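Local coordinates for protein hyperpolarization-activated (Ih) channel (Strongylocentrotus purpuratus, PDB 2PTM) that probably works as a cyclic-nucleotide-regulated, voltage-gated cation channel of the HCN family, represented here by its C-linker and cAMP-bound cyclic nucleotide-binding domain, at residues Asp103-Glu108 / Val157-Tyr162; Ile118-Val123 / Leu136-Tyr141; Ser84-Arg89 / Asp178-Met183; Leu94-Phe99 / Thr164-Ser169. All coordinates share one frame; numbering follows the deposited sequence.

Contact 1. Residues Asp103-Glu108 / Val157-Tyr162; sequences DYVIQE and VKCETY. With CMP (adenosine-3',5'-cyclic-monophosphate), chain C.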
# COMPACT_ATOMS: atom_id res chain seq x y z
N ASP A 103 26.82 3.02 15.12
CA ASP A 103 25.38 2.76 15.06
C ASP A 103 25.04 1.43 15.73
O ASP A 103 25.70 0.42 15.49
CB ASP A 103 24.88 2.68 13.62
CG ASP A 103 24.66 4.04 12.98
OD1 ASP A 103 24.80 5.07 13.69
OD2 ASP A 103 24.35 4.06 11.77
N TYR A 104 23.98 1.42 16.54
CA TYR A 104 23.42 0.17 17.02
C TYR A 104 22.38 -0.36 16.04
O TYR A 104 21.29 0.18 15.93
CB TYR A 104 22.80 0.34 18.41
CG TYR A 104 23.81 0.40 19.52
CD1 TYR A 104 24.24 -0.75 20.17
CD2 TYR A 104 24.35 1.61 19.92
CE1 TYR A 104 25.18 -0.68 21.18
CE2 TYR A 104 25.28 1.69 20.92
CZ TYR A 104 25.69 0.54 21.55
OH TYR A 104 26.63 0.65 22.55
N VAL A 105 22.74 -1.40 15.30
CA VAL A 105 21.80 -2.03 14.37
C VAL A 105 20.73 -2.76 15.17
O VAL A 105 19.56 -2.78 14.79
CB VAL A 105 22.51 -3.03 13.46
CG1 VAL A 105 21.53 -3.59 12.41
CG2 VAL A 105 23.72 -2.37 12.81
N ILE A 106 21.14 -3.36 16.28
CA ILE A 106 20.26 -4.16 17.13
C ILE A 106 20.52 -3.84 18.58
O ILE A 106 21.68 -3.72 18.99
CB ILE A 106 20.50 -5.67 16.92
CG1 ILE A 106 19.96 -6.11 15.55
CG2 ILE A 106 19.82 -6.49 18.02
CD1 ILE A 106 20.22 -7.60 15.25
N GLN A 107 19.45 -3.69 19.36
CA GLN A 107 19.53 -3.50 20.80
C GLN A 107 19.04 -4.75 21.54
O GLN A 107 17.95 -5.25 21.26
CB GLN A 107 18.66 -2.30 21.22
CG GLN A 107 19.20 -0.95 20.78
CD GLN A 107 20.29 -0.46 21.69
OE1 GLN A 107 20.56 -1.05 22.73
NE2 GLN A 107 20.93 0.64 21.32
N GLU A 108 19.84 -5.23 22.48
CA GLU A 108 19.45 -6.37 23.30
C GLU A 108 18.12 -6.11 23.99
O GLU A 108 17.89 -5.01 24.48
CB GLU A 108 20.54 -6.64 24.35
CG GLU A 108 20.30 -7.86 25.22
CD GLU A 108 19.49 -7.56 26.47
OE1 GLU A 108 19.51 -6.41 26.95
OE2 GLU A 108 18.83 -8.50 26.97
N VAL A 157 24.07 -5.29 18.68
CA VAL A 157 25.03 -5.35 17.58
C VAL A 157 25.38 -3.92 17.20
O VAL A 157 24.49 -3.14 16.83
CB VAL A 157 24.46 -6.09 16.37
CG1 VAL A 157 25.49 -6.16 15.23
CG2 VAL A 157 23.99 -7.50 16.79
N LYS A 158 26.66 -3.58 17.29
CA LYS A 158 27.12 -2.21 17.08
C LYS A 158 28.15 -2.17 15.97
O LYS A 158 29.10 -2.94 15.99
CB LYS A 158 27.73 -1.66 18.37
CG LYS A 158 28.13 -0.18 18.34
CD LYS A 158 28.68 0.23 19.71
CE LYS A 158 28.90 1.75 19.81
NZ LYS A 158 29.62 2.12 21.06
N CYS A 159 27.97 -1.26 15.02
CA CYS A 159 28.92 -1.13 13.91
C CYS A 159 30.26 -0.53 14.35
O CYS A 159 30.29 0.50 15.02
CB CYS A 159 28.33 -0.25 12.82
SG CYS A 159 26.87 -0.93 12.07
N GLU A 160 31.35 -1.16 13.93
CA GLU A 160 32.68 -0.59 14.15
C GLU A 160 33.04 0.31 12.97
O GLU A 160 33.66 1.34 13.16
CB GLU A 160 33.74 -1.70 14.32
CG GLU A 160 33.68 -2.44 15.64
CD GLU A 160 34.39 -1.70 16.76
OE1 GLU A 160 35.19 -2.34 17.48
OE2 GLU A 160 34.18 -0.48 16.91
N THR A 161 32.63 -0.09 11.76
CA THR A 161 33.00 0.61 10.54
C THR A 161 31.70 1.02 9.86
O THR A 161 30.63 0.76 10.39
CB THR A 161 33.75 -0.32 9.59
OG1 THR A 161 32.89 -1.40 9.20
CG2 THR A 161 35.01 -0.91 10.25
N TYR A 162 31.79 1.65 8.69
CA TYR A 162 30.62 1.72 7.83
C TYR A 162 30.26 0.27 7.48
O TYR A 162 31.15 -0.54 7.23
CB TYR A 162 30.93 2.51 6.55
CG TYR A 162 30.62 3.97 6.68
CD1 TYR A 162 31.53 4.84 7.28
CD2 TYR A 162 29.41 4.50 6.23
CE1 TYR A 162 31.24 6.19 7.41
CE2 TYR A 162 29.11 5.83 6.37
CZ TYR A 162 30.03 6.67 6.96
OH TYR A 162 29.74 8.01 7.10
P CMP C . 19.35 -11.77 17.77
O1P CMP C . 19.14 -12.21 19.25
O2P CMP C . 18.19 -11.79 16.88
O5' CMP C . 20.09 -10.36 17.97
C5' CMP C . 21.46 -10.18 18.24
C4' CMP C . 22.35 -11.07 17.39
O4' CMP C . 23.69 -11.24 17.85
C3' CMP C . 21.83 -12.48 17.52
O3' CMP C . 20.50 -12.77 17.22
C2' CMP C . 22.87 -13.38 16.87
O2' CMP C . 22.81 -13.20 15.46
C1' CMP C . 24.12 -12.55 17.32
N9 CMP C . 24.86 -13.21 18.36
C8 CMP C . 24.53 -13.38 19.73
N7 CMP C . 25.49 -14.02 20.41
C5 CMP C . 26.48 -14.31 19.47
C6 CMP C . 27.74 -14.98 19.51
N6 CMP C . 28.22 -15.48 20.70
N1 CMP C . 28.47 -15.10 18.36
C2 CMP C . 27.98 -14.57 17.22
N3 CMP C . 26.82 -13.91 17.02
C4 CMP C . 26.11 -13.79 18.16
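One face of the Tyr104 ring carries the aliphatic chain of Lys158, whose CG sits 4.0 Å above the ring plane over its centre in a CH-pi contact. Lys158 CG is anti to the backbone N (chi1 -174°) and the chain runs on extended, laying CD against the hydroxyl end of the ring, 3.5 Å from Tyr104 CZ. An alanine in place of Tyr104 would probably leave the methylenes of Lys158 without the aromatic surface they lie on and set that long chain free to move. The backbones meet as antiparallel strands. Cys159 N donates to Asp103 O at 2.9 Å, nearly straight and in the carbonyl plane, while Val157 N donates to Ile106 O. Val157 O takes weak bonds from both Val105 N and Ile106 N. Val105 CG2 turns to Cys159 SG, 3.5 Å away, on the buried side. Ile106 and Val157 lie side by side and point the same way, with Ile106 CB 3.9 Å from Val157 CG2. Both also touch the bound cAMP: Ile106 CG2 stands 3.9 Å from O5' of the nucleotide, and Val157 CG2 is equally near O4' of its ribose. The doubling of Val105 and Ile106 opposite Val157 is a classic beta bulge, set in the beta roll of a cyclic nucleotide-binding domain, where Ile106 and Val157 line the cAMP pocket.

Contact 2. Residues Ile118-Val123 / Leu136-Tyr141; sequences IQQGIV and LSDGSY
Two corners of the beta roll of the cyclic nucleotide-binding domain pack together here, the bend between strands 114-118 and 123-126 and the type II turn Ser137-Ser140, which leads from strand 132-136 to strand 141-142. Ile118 faces the turn and is gripped through its backbone, its N donating to Ser140 O and its O accepting from Gly139 N, both at 2.9 Å. Its side chain packs against the turn: CG2 rests on the peptide between Ser137 and Asp138, while CD1 reaches Leu136 CB at 3.9 Å. An alanine at Ile118 would probably leave a gap beneath the Ser137-Asp138 peptide and beside Leu136 CB, where CG2 and CD1 now rest. Farther along, Val123 and Leu136 form an antiparallel hydrogen-bonded pair, and Val123 CG2 packs on Leu136 CB. Leu136 also lies close to the bound cAMP, so this pair adjoins the ligand pocket. Gly121 and Gly139 have backbone angles at which a side chain would be jammed against the preceding carbonyl. Asp138 CG is anti to its own carbonyl carbon (chi1 -53°), and the carboxylate swings over the opposing bend. There OD1 accepts Gly121 N at 3.1 Å, the donor lying 36° above the carboxylate plane. One water bridges the two side chains, donating to Asp138 OD2 at 2.8 Å and to Gln120 OE1 at 3.0 Å.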
# COMPACT_ATOMS: atom_id res chain seq x y z
N ILE A 118 25.96 -9.54 6.31
CA ILE A 118 26.99 -8.51 6.16
C ILE A 118 27.67 -8.63 4.80
O ILE A 118 28.34 -9.62 4.51
CB ILE A 118 28.07 -8.62 7.26
CG1 ILE A 118 27.43 -8.52 8.65
CG2 ILE A 118 29.14 -7.55 7.08
CD1 ILE A 118 28.44 -8.72 9.81
N GLN A 119 27.49 -7.62 3.95
CA GLN A 119 28.24 -7.59 2.71
C GLN A 119 29.63 -7.10 3.04
O GLN A 119 30.62 -7.80 2.79
CB GLN A 119 27.61 -6.64 1.70
CG GLN A 119 28.44 -6.55 0.40
CD GLN A 119 27.78 -5.67 -0.62
OE1 GLN A 119 27.67 -4.46 -0.43
NE2 GLN A 119 27.31 -6.28 -1.70
N GLN A 120 29.70 -5.92 3.62
CA GLN A 120 30.99 -5.39 4.06
C GLN A 120 30.88 -4.65 5.38
O GLN A 120 29.91 -3.94 5.61
CB GLN A 120 31.60 -4.50 2.99
CG GLN A 120 32.44 -5.30 2.00
CD GLN A 120 33.22 -4.42 1.06
OE1 GLN A 120 34.46 -4.41 1.08
NE2 GLN A 120 32.51 -3.68 0.22
N GLY A 121 31.86 -4.85 6.25
CA GLY A 121 31.91 -4.11 7.49
C GLY A 121 32.22 -5.02 8.66
O GLY A 121 32.29 -6.24 8.54
N ILE A 122 32.40 -4.40 9.82
CA ILE A 122 32.68 -5.13 11.05
C ILE A 122 31.70 -4.66 12.11
O ILE A 122 31.52 -3.46 12.30
CB ILE A 122 34.10 -4.83 11.53
CG1 ILE A 122 35.12 -5.30 10.49
CG2 ILE A 122 34.34 -5.49 12.88
CD1 ILE A 122 36.54 -4.90 10.79
N VAL A 123 31.06 -5.61 12.79
CA VAL A 123 30.18 -5.29 13.91
C VAL A 123 30.64 -6.02 15.17
O VAL A 123 31.29 -7.07 15.08
CB VAL A 123 28.70 -5.64 13.60
CG1 VAL A 123 28.24 -4.92 12.36
CG2 VAL A 123 28.53 -7.14 13.43
N LEU A 136 31.82 -9.68 14.05
CA LEU A 136 31.44 -10.36 12.82
C LEU A 136 31.76 -9.46 11.64
O LEU A 136 31.78 -8.24 11.78
CB LEU A 136 29.94 -10.68 12.82
CG LEU A 136 29.40 -11.60 13.92
CD1 LEU A 136 27.90 -11.75 13.75
CD2 LEU A 136 30.09 -12.96 13.88
N SER A 137 32.03 -10.06 10.49
CA SER A 137 32.35 -9.25 9.31
C SER A 137 31.85 -9.87 8.02
O SER A 137 30.98 -10.73 8.04
CB SER A 137 33.85 -8.98 9.21
OG SER A 137 34.58 -10.19 9.21
N ASP A 138 32.42 -9.42 6.90
CA ASP A 138 31.97 -9.81 5.56
C ASP A 138 31.61 -11.28 5.48
O ASP A 138 32.44 -12.15 5.79
CB ASP A 138 33.08 -9.57 4.53
CG ASP A 138 33.63 -8.15 4.54
OD1 ASP A 138 33.40 -7.40 5.52
OD2 ASP A 138 34.32 -7.79 3.57
N GLY A 139 30.39 -11.57 5.03
CA GLY A 139 29.97 -12.94 4.80
C GLY A 139 29.26 -13.57 5.98
O GLY A 139 28.74 -14.68 5.88
N SER A 140 29.23 -12.87 7.11
CA SER A 140 28.53 -13.40 8.26
C SER A 140 27.10 -12.85 8.29
O SER A 140 26.69 -12.10 7.40
CB SER A 140 29.29 -13.07 9.55
OG SER A 140 28.78 -13.81 10.64
N TYR A 141 26.34 -13.24 9.30
CA TYR A 141 24.98 -12.73 9.43
C TYR A 141 24.63 -12.67 10.91
O TYR A 141 25.30 -13.29 11.73
CB TYR A 141 23.99 -13.58 8.64
CG TYR A 141 23.86 -15.03 9.08
CD1 TYR A 141 23.33 -15.36 10.32
CD2 TYR A 141 24.24 -16.06 8.23
CE1 TYR A 141 23.21 -16.69 10.71
CE2 TYR A 141 24.11 -17.39 8.61
CZ TYR A 141 23.60 -17.69 9.85
OH TYR A 141 23.47 -19.01 10.23
O HOH W 1 35.97 -5.54 3.45

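Contact 3. Residues Ser84-Arg89 / Asp178-Met183; sequences SNFVTR and DEFPAM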
# COMPACT_ATOMS: atom_id res chain seq x y z
N SER A 84 19.90 -23.91 -5.55
CA SER A 84 19.89 -22.69 -6.37
C SER A 84 18.60 -21.89 -6.23
O SER A 84 18.61 -20.66 -6.26
CB SER A 84 20.12 -23.02 -7.85
OG SER A 84 21.50 -23.24 -8.12
N ASN A 85 17.48 -22.61 -6.08
CA ASN A 85 16.18 -21.97 -5.90
C ASN A 85 16.08 -21.26 -4.56
O ASN A 85 15.42 -20.22 -4.45
CB ASN A 85 15.05 -22.98 -6.04
CG ASN A 85 14.94 -23.54 -7.45
OD1 ASN A 85 15.19 -22.85 -8.44
ND2 ASN A 85 14.54 -24.81 -7.55
N PHE A 86 16.73 -21.82 -3.53
CA PHE A 86 16.82 -21.16 -2.23
C PHE A 86 17.60 -19.85 -2.33
O PHE A 86 17.11 -18.80 -1.90
CB PHE A 86 17.46 -22.08 -1.16
CG PHE A 86 17.70 -21.39 0.18
CD1 PHE A 86 16.66 -21.22 1.08
CD2 PHE A 86 18.95 -20.93 0.53
CE1 PHE A 86 16.86 -20.59 2.30
CE2 PHE A 86 19.17 -20.30 1.76
CZ PHE A 86 18.12 -20.13 2.64
N VAL A 87 18.80 -19.91 -2.90
CA VAL A 87 19.61 -18.71 -3.05
C VAL A 87 18.85 -17.64 -3.86
O VAL A 87 18.81 -16.47 -3.48
CB VAL A 87 20.96 -19.01 -3.72
CG1 VAL A 87 21.76 -17.72 -3.88
CG2 VAL A 87 21.74 -20.04 -2.91
N THR A 88 18.24 -18.04 -4.97
CA THR A 88 17.50 -17.08 -5.77
C THR A 88 16.36 -16.42 -4.99
O THR A 88 16.15 -15.20 -5.07
CB THR A 88 16.98 -17.72 -7.07
OG1 THR A 88 18.09 -18.02 -7.92
CG2 THR A 88 16.03 -16.77 -7.79
N ARG A 89 15.62 -17.22 -4.23
CA ARG A 89 14.51 -16.69 -3.44
C ARG A 89 14.99 -15.64 -2.43
O ARG A 89 14.41 -14.57 -2.32
CB ARG A 89 13.78 -17.82 -2.71
CG ARG A 89 12.53 -17.36 -1.96
CD ARG A 89 11.41 -17.03 -2.93
NE ARG A 89 10.97 -18.20 -3.67
CZ ARG A 89 10.09 -18.18 -4.66
NH1 ARG A 89 9.55 -17.03 -5.05
NH2 ARG A 89 9.74 -19.31 -5.27
N ASP A 178 10.19 -22.07 5.21
CA ASP A 178 9.10 -23.02 4.99
C ASP A 178 9.28 -23.67 3.63
O ASP A 178 9.10 -24.88 3.47
CB ASP A 178 7.74 -22.33 5.07
CG ASP A 178 7.33 -22.01 6.49
OD1 ASP A 178 8.07 -22.40 7.42
OD2 ASP A 178 6.27 -21.38 6.68
N GLU A 179 9.64 -22.85 2.65
CA GLU A 179 9.83 -23.34 1.29
C GLU A 179 11.03 -24.27 1.24
O GLU A 179 11.03 -25.24 0.48
CB GLU A 179 10.00 -22.16 0.33
CG GLU A 179 9.90 -22.55 -1.13
CD GLU A 179 9.83 -21.35 -2.06
OE1 GLU A 179 10.09 -20.23 -1.59
OE2 GLU A 179 9.50 -21.55 -3.25
N PHE A 180 12.04 -23.98 2.06
CA PHE A 180 13.25 -24.80 2.09
C PHE A 180 13.62 -25.21 3.52
O PHE A 180 14.53 -24.64 4.12
CB PHE A 180 14.40 -24.04 1.42
CG PHE A 180 14.12 -23.63 0.00
CD1 PHE A 180 14.37 -24.50 -1.05
CD2 PHE A 180 13.59 -22.38 -0.28
CE1 PHE A 180 14.09 -24.12 -2.36
CE2 PHE A 180 13.32 -22.00 -1.58
CZ PHE A 180 13.57 -22.87 -2.62
N PRO A 181 12.93 -26.23 4.05
CA PRO A 181 13.06 -26.62 5.47
C PRO A 181 14.48 -27.02 5.85
O PRO A 181 14.89 -26.81 6.99
CB PRO A 181 12.12 -27.83 5.59
CG PRO A 181 11.23 -27.77 4.37
CD PRO A 181 12.08 -27.17 3.30
N ALA A 182 15.22 -27.60 4.91
CA ALA A 182 16.61 -27.99 5.17
C ALA A 182 17.43 -26.81 5.69
O ALA A 182 18.32 -26.98 6.52
CB ALA A 182 17.24 -28.57 3.92
N MET A 183 17.11 -25.62 5.19
CA MET A 183 17.81 -24.41 5.61
C MET A 183 17.39 -23.87 6.99
O MET A 183 18.15 -23.14 7.63
CB MET A 183 17.71 -23.32 4.55
CG MET A 183 19.02 -23.09 3.79
SD MET A 183 19.69 -24.54 2.97
CE MET A 183 18.56 -24.72 1.59
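Aromatic contacts carry most of this contact: Phe86 meets Phe180 with its edge and Met183 with one face. Phe86 CG, anti to the backbone N (chi1 175°), carries the ring out toward both partners. The edge of the Phe86 ring is directed at the face of Phe180 in an offset edge-to-face pair, centroids 5.5 Å apart and planes at 80°. Phe86 CB makes a CH-pi contact over the Phe180 face, 3.8 Å from that ring's centroid. Phe180 thus lies against the helix backbone itself, its CZ 3.5 Å from Phe86 N, and it also reaches Asn85 CB. Met183 covers one face of the Phe86 ring. Its CG is 3.3 Å above the plane, offset toward the rim, and the chain then bends back so that SD lies 4.5 Å from the ring centroid, a Met-aromatic contact, with CE near Phe86 CG. These side chains join helix 84-93, at the start of the beta roll, to the break between helices 170-179 and 181-192, where Phe180 is the first residue to leave helical geometry. In cyclic nucleotide-binding domains these three correspond to the helices that flank the roll, the last being the C-helix. The charged contact lies to one side of the rings. Arg89, bent at chi2 and chi3, crosses Glu179 at about a right angle, and the salt bridge from Arg89 NH2 to Glu179 OE2 at 3.0 Å has the bent geometry of a weak hydrogen bond. Guanidinium and carboxylate planes are 31° apart. Glu179 OE2 also accepts the backbone N of Phe111 of a neighbouring subunit, which ties this helix break to the tetramer interface.

Contact 4. Residues Leu94-Phe99 / Thr164-Ser169; sequences LEFEVF and TLFSLS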
# COMPACT_ATOMS: atom_id res chain seq x y z
N LEU A 94 16.05 -9.74 -0.29
CA LEU A 94 16.95 -8.94 0.55
C LEU A 94 16.75 -7.44 0.34
O LEU A 94 16.45 -6.99 -0.76
CB LEU A 94 18.41 -9.32 0.27
CG LEU A 94 18.86 -10.72 0.66
CD1 LEU A 94 20.31 -10.93 0.24
CD2 LEU A 94 18.70 -10.94 2.16
N GLU A 95 16.91 -6.65 1.41
CA GLU A 95 16.85 -5.19 1.31
C GLU A 95 18.21 -4.59 1.67
O GLU A 95 18.76 -4.89 2.71
CB GLU A 95 15.78 -4.63 2.25
CG GLU A 95 14.36 -4.89 1.78
CD GLU A 95 14.00 -4.08 0.55
OE1 GLU A 95 14.57 -2.98 0.37
OE2 GLU A 95 13.14 -4.53 -0.23
N PHE A 96 18.74 -3.74 0.80
CA PHE A 96 20.03 -3.11 1.05
C PHE A 96 19.92 -2.07 2.17
O PHE A 96 19.00 -1.25 2.17
CB PHE A 96 20.53 -2.45 -0.22
CG PHE A 96 21.90 -1.84 -0.10
CD1 PHE A 96 23.00 -2.63 0.17
CD2 PHE A 96 22.08 -0.48 -0.28
CE1 PHE A 96 24.26 -2.07 0.27
CE2 PHE A 96 23.35 0.08 -0.20
CZ PHE A 96 24.44 -0.71 0.09
N GLU A 97 20.84 -2.11 3.12
CA GLU A 97 20.85 -1.13 4.21
C GLU A 97 22.28 -0.72 4.44
O GLU A 97 23.19 -1.52 4.26
CB GLU A 97 20.26 -1.73 5.50
CG GLU A 97 18.76 -2.05 5.43
CD GLU A 97 18.15 -2.42 6.77
OE1 GLU A 97 18.55 -1.82 7.79
OE2 GLU A 97 17.28 -3.31 6.80
N VAL A 98 22.48 0.54 4.83
CA VAL A 98 23.82 1.01 5.18
C VAL A 98 23.74 1.58 6.58
O VAL A 98 22.77 2.29 6.90
CB VAL A 98 24.32 2.10 4.20
CG1 VAL A 98 25.51 2.85 4.80
CG2 VAL A 98 24.69 1.50 2.86
N PHE A 99 24.73 1.26 7.41
CA PHE A 99 24.88 1.84 8.74
C PHE A 99 26.28 2.45 8.91
O PHE A 99 27.21 2.13 8.16
CB PHE A 99 24.61 0.79 9.85
CG PHE A 99 23.16 0.40 9.99
CD1 PHE A 99 22.34 1.02 10.94
CD2 PHE A 99 22.62 -0.61 9.20
CE1 PHE A 99 21.01 0.66 11.08
CE2 PHE A 99 21.28 -0.98 9.33
CZ PHE A 99 20.47 -0.34 10.28
N THR A 164 27.67 -2.26 5.09
CA THR A 164 26.64 -2.46 4.09
C THR A 164 26.05 -3.84 4.36
O THR A 164 26.76 -4.84 4.37
CB THR A 164 27.22 -2.36 2.68
OG1 THR A 164 28.31 -3.28 2.55
CG2 THR A 164 27.76 -0.96 2.44
N LEU A 165 24.75 -3.85 4.61
CA LEU A 165 24.04 -5.06 5.03
C LEU A 165 22.91 -5.34 4.06
O LEU A 165 22.45 -4.44 3.34
CB LEU A 165 23.44 -4.85 6.43
CG LEU A 165 24.38 -4.32 7.51
CD1 LEU A 165 23.63 -4.08 8.81
CD2 LEU A 165 25.52 -5.31 7.71
N PHE A 166 22.44 -6.58 4.04
CA PHE A 166 21.21 -6.92 3.35
C PHE A 166 20.29 -7.58 4.36
O PHE A 166 20.67 -8.58 4.97
CB PHE A 166 21.49 -7.88 2.19
CG PHE A 166 22.16 -7.21 1.03
CD1 PHE A 166 21.40 -6.64 0.01
CD2 PHE A 166 23.53 -7.11 0.96
CE1 PHE A 166 22.01 -6.02 -1.07
CE2 PHE A 166 24.16 -6.49 -0.11
CZ PHE A 166 23.40 -5.94 -1.12
N SER A 167 19.11 -7.00 4.56
CA SER A 167 18.21 -7.54 5.58
C SER A 167 17.14 -8.43 4.97
O SER A 167 16.80 -8.28 3.79
CB SER A 167 17.57 -6.40 6.38
OG SER A 167 16.81 -5.55 5.53
N LEU A 168 16.63 -9.36 5.77
CA LEU A 168 15.50 -10.20 5.39
C LEU A 168 14.46 -10.07 6.50
O LEU A 168 14.74 -10.37 7.65
CB LEU A 168 15.96 -11.66 5.31
CG LEU A 168 15.02 -12.68 4.66
CD1 LEU A 168 14.87 -12.39 3.17
CD2 LEU A 168 15.61 -14.08 4.88
N SER A 169 13.25 -9.63 6.15
CA SER A 169 12.21 -9.37 7.13
C SER A 169 11.73 -10.67 7.77
O SER A 169 11.94 -11.74 7.21
CB SER A 169 11.03 -8.68 6.46
OG SER A 169 10.36 -9.59 5.61
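Phe96 and Phe166 lean against each other obliquely from neighbouring antiparallel strands, centroids 5.3 Å apart and planes at 52°. Phe96 CD1 lies over one face of the Phe166 ring, offset toward its rim and 3.6 Å from CZ. The two rings leave their strands differently: Phe96 CG is anti to the backbone N (chi1 -176°), whereas Phe166 CG is anti to its carbonyl carbon. Leu94 crosses Phe166 at about a right angle and sets CD1 on its CB. Beyond the rings, Val98 and Thr164 run side by side, their CG2 methyls 4.0 Å apart. Two-way backbone bonds link Glu95 with Ser167 and Glu97 with Leu165. The side chains of these four residues share the other face, which is more mixed. Phe99 crosses Leu165 at about a right angle, its CD2 3.6 Å from Leu165 CD1. The extended side chain of Glu97 reaches Ser167, whose OG donates to OE2 at 2.6 Å, on the anti side of the carboxylate and 24° out of its plane. Glu97 OE2 also forms a salt bridge with Arg114 of strand 114-118. With a hydroxyl and a cation at one oxygen, the negative charge is probably well stabilised, and the carboxylate joins three adjacent strands.

Contacts 1, 2 and 4 lie in the beta roll of the cyclic nucleotide-binding domain, with centres 11 to 13 Å apart, and touch one another. Contact 4 joins strands 95-99 and 163-169 of one four-stranded sheet, contact 1 joins strands 104-106 and 156-159 of the other, and contact 2 brings together the bends where the chain passes between the sheets. Along the chain the pairings are concentric: contact 3 is outermost, then contact 4, contact 1 and contact 2. Contact 3 lies among the flanking helices, across the chain's centre from contact 1, its nearest atoms about 5 Å from contact 4. Contact 1 gives Ile106 and Val157 to the cAMP pocket, and contact 2 borders it.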